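Long-range contact in FrpC operon protein (Neisseria meningitidis, PDB 5EDF), which binds the iron-regulated RTX protein FrpC and is thought to take part in adhesion, its exact role being unknown: residues 6-11 and 30-35. Residues are numbered along the deposited sequence; the frame is centred on the assembly and turned at random.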
loop_
_atom_site.group_PDB
_atom_site.type_symbol
_atom_site.label_atom_id
_atom_site.label_comp_id
_atom_site.label_asym_id
_atom_site.label_seq_id
_atom_site.Cartn_x
_atom_site.Cartn_y
_atom_site.Cartn_z
ATOM N N PHE A 6 21.767 12.138 3.756
ATOM C CA PHE A 6 20.554 12.486 4.472
ATOM C C PHE A 6 20.570 13.994 4.787
ATOM O O PHE A 6 20.446 14.420 5.938
ATOM C CB PHE A 6 20.432 11.660 5.744
ATOM C CG PHE A 6 20.367 10.185 5.515
ATOM C CD1 PHE A 6 19.154 9.531 5.389
ATOM C CD2 PHE A 6 21.534 9.447 5.430
ATOM C CE1 PHE A 6 19.107 8.164 5.171
ATOM C CE2 PHE A 6 21.496 8.080 5.204
ATOM C CZ PHE A 6 20.279 7.439 5.089
ATOM N N ASN A 7 20.731 14.788 3.740
ATOM C CA ASN A 7 20.970 16.225 3.874
ATOM C C ASN A 7 19.707 17.081 3.901
ATOM O O ASN A 7 19.802 18.305 3.993
ATOM C CB ASN A 7 21.819 16.764 2.690
ATOM C CG ASN A 7 23.177 16.087 2.538
ATOM O OD1 ASN A 7 23.794 15.699 3.522
ATOM N ND2 ASN A 7 23.657 15.971 1.280
ATOM N N ASN A 8 18.527 16.475 3.788
ATOM C CA ASN A 8 17.273 17.242 3.756
ATOM C C ASN A 8 16.718 17.440 5.168
ATOM O O ASN A 8 16.872 16.566 6.008
ATOM C CB ASN A 8 16.215 16.585 2.856
ATOM C CG ASN A 8 16.458 16.818 1.373
ATOM O OD1 ASN A 8 16.935 17.869 0.954
ATOM N ND2 ASN A 8 16.103 15.812 0.556
ATOM N N PRO A 9 16.049 18.582 5.379
ATOM C CA PRO A 9 15.441 18.901 6.671
ATOM C C PRO A 9 14.169 18.101 6.899
ATOM O O PRO A 9 13.562 17.585 5.979
ATOM C CB PRO A 9 15.124 20.389 6.520
ATOM C CG PRO A 9 14.796 20.554 5.061
ATOM C CD PRO A 9 15.818 19.660 4.395
ATOM N N GLU A 10 13.744 18.027 8.144
ATOM C CA GLU A 10 12.412 17.510 8.465
ATOM C C GLU A 10 11.385 18.220 7.585
ATOM O O GLU A 10 11.395 19.434 7.509
ATOM C CB GLU A 10 12.109 17.815 9.934
ATOM C CG GLU A 10 10.786 17.251 10.398
ATOM C CD GLU A 10 10.339 17.732 11.758
ATOM O OE1 GLU A 10 11.035 18.535 12.422
ATOM O OE2 GLU A 10 9.242 17.328 12.180
ATOM N N PRO A 11 10.483 17.471 6.919
ATOM C CA PRO A 11 9.459 18.131 6.130
ATOM C C PRO A 11 8.410 18.911 6.931
ATOM O O PRO A 11 8.075 18.538 8.061
ATOM C CB PRO A 11 8.764 16.974 5.363
ATOM C CG PRO A 11 9.643 15.785 5.531
ATOM C CD PRO A 11 10.414 16.006 6.801
ATOM N N ILE A 30 10.295 10.922 -6.185
ATOM C CA ILE A 30 9.356 10.761 -5.075
ATOM C C ILE A 30 9.459 11.934 -4.129
ATOM O O ILE A 30 10.547 12.204 -3.616
ATOM C CB ILE A 30 9.645 9.455 -4.320
ATOM C CG1 ILE A 30 9.561 8.278 -5.298
ATOM C CG2 ILE A 30 8.646 9.263 -3.141
ATOM C CD1 ILE A 30 9.653 6.904 -4.656
ATOM N N PRO A 31 8.341 12.628 -3.847
ATOM C CA PRO A 31 8.400 13.646 -2.783
ATOM C C PRO A 31 8.891 13.046 -1.474
ATOM O O PRO A 31 8.445 11.957 -1.086
ATOM C CB PRO A 31 6.968 14.156 -2.684
ATOM C CG PRO A 31 6.371 13.851 -4.045
ATOM C CD PRO A 31 7.006 12.540 -4.442
ATOM N N TYR A 32 9.842 13.688 -0.820
ATOM C CA TYR A 32 10.615 13.023 0.200
ATOM C C TYR A 32 9.841 12.681 1.442
ATOM O O TYR A 32 10.255 11.786 2.200
ATOM C CB TYR A 32 11.904 13.801 0.506
ATOM C CG TYR A 32 11.815 14.965 1.447
ATOM C CD1 TYR A 32 10.857 15.969 1.335
ATOM C CD2 TYR A 32 12.773 15.118 2.440
ATOM C CE1 TYR A 32 10.839 17.057 2.201
ATOM C CE2 TYR A 32 12.764 16.186 3.270
ATOM C CZ TYR A 32 11.813 17.172 3.165
ATOM O OH TYR A 32 11.817 18.276 3.989
ATOM N N GLY A 33 8.704 13.328 1.680
ATOM C CA GLY A 33 7.858 12.985 2.791
ATOM C C GLY A 33 7.229 11.613 2.756
ATOM O O GLY A 33 6.727 11.147 3.767
ATOM N N TYR A 34 7.300 10.933 1.606
ATOM C CA TYR A 34 6.854 9.541 1.501
ATOM C C TYR A 34 7.938 8.544 1.879
ATOM O O TYR A 34 7.719 7.356 1.770
ATOM C CB TYR A 34 6.404 9.268 0.056
ATOM C CG TYR A 34 5.134 9.996 -0.314
ATOM C CD1 TYR A 34 3.896 9.630 0.219
ATOM C CD2 TYR A 34 5.164 11.079 -1.175
ATOM C CE1 TYR A 34 2.735 10.322 -0.122
ATOM C CE2 TYR A 34 4.010 11.735 -1.519
ATOM C CZ TYR A 34 2.799 11.358 -0.996
ATOM O OH TYR A 34 1.636 12.048 -1.322
ATOM N N LEU A 35 9.090 9.035 2.329
ATOM C CA LEU A 35 10.278 8.209 2.595
ATOM C C LEU A 35 10.691 8.178 4.060
ATOM O O LEU A 35 11.890 8.180 4.375
ATOM C CB LEU A 35 11.445 8.653 1.704
ATOM C CG LEU A 35 11.159 8.651 0.188
ATOM C CD1 LEU A 35 12.270 9.409 -0.546
ATOM C CD2 LEU A 35 10.954 7.249 -0.352
#
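Tyr32 reaches from the 3-10 turn that follows strand 26-31 into the N-terminal loop, where Asn8, Pro9 and Pro11 receive it, a worked example of how one aromatic side chain can join the loop before strand 18-23 to the turn after its hairpin partner. From CB the chain leaves with CG between the backbone N and the carbonyl carbon (chi1 82°). The ring points its hydroxyl end into the loop. Asn8 CB comes in obliquely on CD2 and CE2, 3.5 Å from Tyr32 CE2; the Asn8 amide is turned 73° from the ring plane, and its ND2 donates a hydrogen bond to Leu47 O. CE1 and CZ lie beneath the Pro11 ring: Pro11 CG stands 3.9 Å from the centroid of the Tyr32 ring, over the face but displaced toward the rim, in a CH-pi contact. At the tip, Tyr32 OH donates a hydrogen bond of 2.7 Å to Pro9 O, which sits at the ring edge; the hydroxyl oxygen approaches from above the carbonyl plane, with a C=O...O angle of 140°. His17 adds an edge-to-face ring contact. Pro9 gives its carbonyl as acceptor and Pro11 its ring carbons as an apolar surface, so polar and apolar contacts together hold the buried Tyr32.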